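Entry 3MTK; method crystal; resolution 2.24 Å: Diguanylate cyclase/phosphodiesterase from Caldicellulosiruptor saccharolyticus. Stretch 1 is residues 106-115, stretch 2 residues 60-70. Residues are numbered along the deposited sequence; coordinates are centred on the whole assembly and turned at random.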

# COMPACT_ATOMS: atom_id res chain seq x y z
N SER A 106 -8.98 -6.90 -6.34
CA SER A 106 -9.39 -7.72 -7.47
C SER A 106 -8.53 -7.40 -8.68
O SER A 106 -8.16 -8.30 -9.45
CB SER A 106 -10.86 -7.46 -7.82
OG SER A 106 -11.01 -6.18 -8.40
N GLN A 107 -8.19 -6.13 -8.84
CA GLN A 107 -7.35 -5.70 -9.94
C GLN A 107 -5.87 -6.06 -9.72
O GLN A 107 -5.17 -6.47 -10.66
CB GLN A 107 -7.51 -4.20 -10.14
CG GLN A 107 -8.94 -3.84 -10.52
CD GLN A 107 -9.18 -2.35 -10.55
OE1 GLN A 107 -8.60 -1.62 -11.35
NE2 GLN A 107 -10.05 -1.87 -9.66
N LEU A 108 -5.40 -5.89 -8.49
CA LEU A 108 -4.01 -6.22 -8.18
C LEU A 108 -3.78 -7.71 -8.39
O LEU A 108 -2.69 -8.14 -8.74
CB LEU A 108 -3.68 -5.85 -6.74
CG LEU A 108 -3.33 -4.38 -6.50
CD1 LEU A 108 -3.16 -4.14 -5.00
CD2 LEU A 108 -2.06 -4.02 -7.26
N LEU A 109 -4.83 -8.49 -8.18
CA LEU A 109 -4.79 -9.93 -8.34
C LEU A 109 -4.67 -10.33 -9.80
O LEU A 109 -4.39 -11.48 -10.10
CB LEU A 109 -6.05 -10.54 -7.72
CG LEU A 109 -5.92 -11.23 -6.36
CD1 LEU A 109 -4.73 -10.69 -5.59
CD2 LEU A 109 -7.21 -11.04 -5.61
N LEU A 110 -4.88 -9.37 -10.69
CA LEU A 110 -4.79 -9.61 -12.13
C LEU A 110 -3.33 -9.81 -12.54
O LEU A 110 -2.44 -9.15 -12.01
CB LEU A 110 -5.41 -8.44 -12.92
CG LEU A 110 -6.82 -8.63 -13.48
CD1 LEU A 110 -7.74 -9.18 -12.42
CD2 LEU A 110 -7.33 -7.32 -14.01
N PRO A 111 -3.07 -10.71 -13.49
CA PRO A 111 -1.71 -11.01 -13.96
C PRO A 111 -0.89 -9.80 -14.37
O PRO A 111 -1.43 -8.73 -14.67
CB PRO A 111 -1.96 -11.95 -15.14
CG PRO A 111 -3.28 -12.60 -14.81
CD PRO A 111 -4.08 -11.44 -14.28
N TYR A 112 0.43 -9.97 -14.38
CA TYR A 112 1.35 -8.91 -14.79
C TYR A 112 2.20 -9.50 -15.90
O TYR A 112 2.76 -10.59 -15.76
CB TYR A 112 2.27 -8.48 -13.63
CG TYR A 112 1.56 -7.85 -12.46
CD1 TYR A 112 1.03 -8.63 -11.45
CD2 TYR A 112 1.38 -6.47 -12.40
CE1 TYR A 112 0.34 -8.06 -10.40
CE2 TYR A 112 0.69 -5.89 -11.35
CZ TYR A 112 0.17 -6.69 -10.36
OH TYR A 112 -0.57 -6.12 -9.36
N ASN A 113 2.27 -8.78 -17.02
CA ASN A 113 3.06 -9.23 -18.15
C ASN A 113 4.37 -8.49 -18.04
O ASN A 113 4.53 -7.40 -18.58
CB ASN A 113 2.34 -8.88 -19.47
CG ASN A 113 3.07 -9.41 -20.71
OD1 ASN A 113 2.45 -9.61 -21.75
ND2 ASN A 113 4.38 -9.62 -20.59
N VAL A 114 5.29 -9.09 -17.30
CA VAL A 114 6.60 -8.49 -17.11
C VAL A 114 7.61 -9.14 -18.05
O VAL A 114 8.03 -10.27 -17.84
CB VAL A 114 7.07 -8.68 -15.65
CG1 VAL A 114 8.35 -7.89 -15.41
CG2 VAL A 114 5.97 -8.26 -14.70
N ASN A 115 7.98 -8.41 -19.10
CA ASN A 115 8.93 -8.92 -20.08
C ASN A 115 8.52 -10.32 -20.55
O ASN A 115 9.28 -11.28 -20.43
CB ASN A 115 10.34 -8.98 -19.47
CG ASN A 115 11.40 -9.37 -20.49
OD1 ASN A 115 11.59 -8.68 -21.51
ND2 ASN A 115 12.10 -10.47 -20.23
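Stretch 2 60-70: DELIIHISKRI

At the centre of this contact is the buried ring of Tyr-112, whose CA-to-CB bond points toward the helix. Leu-62 covers one face, its CD2 3.8 Å from Tyr-112 CG, and Ile-66 adds an off-centre CH-pi contact, Ile-66 CG1 lying 3.9 Å from Tyr-112 CZ. One helical turn thus supplies two aliphatic groups to the same ring. The arrangement illustrates a simple principle: apolar side chains fill the middle of a contact, and polar groups satisfy backbone acceptors at its edge, here through an arginine that reaches the carbonyls of the neighbouring backbone. Residues 60-70 are helical throughout, part of a longer helix, and run across the short strand 112-114 at 138°, nearer antiparallel than parallel, with the axes 8.9 Å apart at closest approach. The register follows from this direction: Leu-62 lies near Val-114, His-65 near Tyr-112, and Arg-69 near Leu-108.

Toward the C-terminal side of the stretch, Leu-108 CD2 meets Ile-70 CG1 at 3.9 Å; toward its N-terminal side, Val-114 CG1 rests 3.5 Å from Glu-61 CB, and Val-114 CG2 sits over a face of the His-65 imidazole, 4.1 Å from its centroid.

Further out the contact turns polar. His-65 NE2 gives a weak hydrogen bond to Asn-113 O (3.4 Å), while His-65 ND1 bonds back to Glu-61 O (3.0 Å) within the helix. Arg-69 dominates this edge. Its guanidinium lies flat on the Tyr-112 face opposite Leu-62, with planes at 14° and Arg-69 CZ 3.7 Å from the ring centroid, a cation-pi arrangement that leaves the guanidinium edge free for acceptors. Arg-69 NH1 donates to Leu-110 O (2.6 Å) and Gln-107 O (2.9 Å), and Arg-69 NH2 to Pro-111 O (2.9 Å, nearly linear), so a single side chain ties helix 60-70 to the backbone from the helical Gln-107 to Pro-111, just ahead of the strand.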

# COMPACT_ATOMS: atom_id res chain seq x y z
N ASP A 60 12.16 -6.57 -9.72
CA ASP A 60 12.14 -5.13 -9.53
C ASP A 60 11.21 -4.54 -10.57
O ASP A 60 10.52 -3.54 -10.32
CB ASP A 60 13.55 -4.55 -9.64
CG ASP A 60 14.41 -4.88 -8.42
OD1 ASP A 60 13.89 -4.82 -7.28
OD2 ASP A 60 15.61 -5.20 -8.58
N GLU A 61 11.15 -5.18 -11.74
CA GLU A 61 10.28 -4.74 -12.81
C GLU A 61 8.84 -4.97 -12.38
O GLU A 61 7.96 -4.14 -12.60
CB GLU A 61 10.57 -5.53 -14.09
CG GLU A 61 11.39 -4.77 -15.12
CD GLU A 61 10.63 -3.60 -15.71
OE1 GLU A 61 9.56 -3.84 -16.31
OE2 GLU A 61 11.09 -2.44 -15.58
N LEU A 62 8.61 -6.11 -11.75
CA LEU A 62 7.30 -6.49 -11.24
C LEU A 62 6.82 -5.42 -10.24
O LEU A 62 5.67 -4.96 -10.29
CB LEU A 62 7.41 -7.82 -10.52
CG LEU A 62 6.23 -8.79 -10.52
CD1 LEU A 62 6.34 -9.61 -9.24
CD2 LEU A 62 4.88 -8.06 -10.59
N ILE A 63 7.70 -5.03 -9.32
CA ILE A 63 7.39 -4.03 -8.30
C ILE A 63 6.97 -2.74 -8.99
O ILE A 63 5.99 -2.10 -8.60
CB ILE A 63 8.62 -3.75 -7.39
CG1 ILE A 63 8.97 -4.99 -6.57
CG2 ILE A 63 8.32 -2.60 -6.43
CD1 ILE A 63 7.92 -5.38 -5.57
N ILE A 64 7.70 -2.34 -10.03
CA ILE A 64 7.34 -1.12 -10.75
C ILE A 64 5.93 -1.32 -11.28
O ILE A 64 5.05 -0.50 -11.04
CB ILE A 64 8.30 -0.82 -11.91
CG1 ILE A 64 9.67 -0.41 -11.37
CG2 ILE A 64 7.74 0.31 -12.77
CD1 ILE A 64 10.70 -0.08 -12.46
N HIS A 65 5.71 -2.42 -12.00
CA HIS A 65 4.39 -2.72 -12.54
C HIS A 65 3.35 -2.58 -11.44
O HIS A 65 2.32 -1.93 -11.62
CB HIS A 65 4.33 -4.15 -13.08
CG HIS A 65 4.79 -4.28 -14.50
ND1 HIS A 65 6.03 -3.87 -14.92
CD2 HIS A 65 4.16 -4.78 -15.60
CE1 HIS A 65 6.16 -4.10 -16.21
NE2 HIS A 65 5.04 -4.65 -16.65
N ILE A 66 3.62 -3.20 -10.28
CA ILE A 66 2.67 -3.12 -9.18
C ILE A 66 2.43 -1.67 -8.76
O ILE A 66 1.28 -1.26 -8.62
CB ILE A 66 3.15 -3.93 -7.96
CG1 ILE A 66 3.18 -5.42 -8.31
CG2 ILE A 66 2.21 -3.70 -6.80
CD1 ILE A 66 3.73 -6.30 -7.23
N SER A 67 3.50 -0.91 -8.57
CA SER A 67 3.34 0.48 -8.14
C SER A 67 2.46 1.27 -9.09
O SER A 67 1.61 2.04 -8.66
CB SER A 67 4.70 1.17 -8.04
OG SER A 67 5.29 1.33 -9.32
N LYS A 68 2.64 1.07 -10.39
CA LYS A 68 1.84 1.80 -11.37
C LYS A 68 0.37 1.43 -11.31
O LYS A 68 -0.50 2.30 -11.39
CB LYS A 68 2.41 1.60 -12.77
CG LYS A 68 3.80 2.22 -12.89
CD LYS A 68 4.38 2.13 -14.29
CE LYS A 68 5.80 2.69 -14.33
NZ LYS A 68 6.45 2.44 -15.65
N ARG A 69 0.08 0.15 -11.14
CA ARG A 69 -1.31 -0.28 -11.04
C ARG A 69 -1.93 0.35 -9.78
O ARG A 69 -3.04 0.88 -9.81
CB ARG A 69 -1.39 -1.81 -10.99
CG ARG A 69 -2.79 -2.36 -11.05
CD ARG A 69 -2.81 -3.90 -11.25
NE ARG A 69 -2.13 -4.33 -12.47
CZ ARG A 69 -2.09 -5.60 -12.90
NH1 ARG A 69 -2.70 -6.56 -12.20
NH2 ARG A 69 -1.44 -5.91 -14.02
N ILE A 70 -1.20 0.31 -8.67
CA ILE A 70 -1.69 0.89 -7.43
C ILE A 70 -1.93 2.38 -7.70
O ILE A 70 -2.99 2.92 -7.41
CB ILE A 70 -0.65 0.76 -6.29
CG1 ILE A 70 -0.40 -0.72 -5.98
CG2 ILE A 70 -1.14 1.47 -5.06
CD1 ILE A 70 0.55 -0.94 -4.81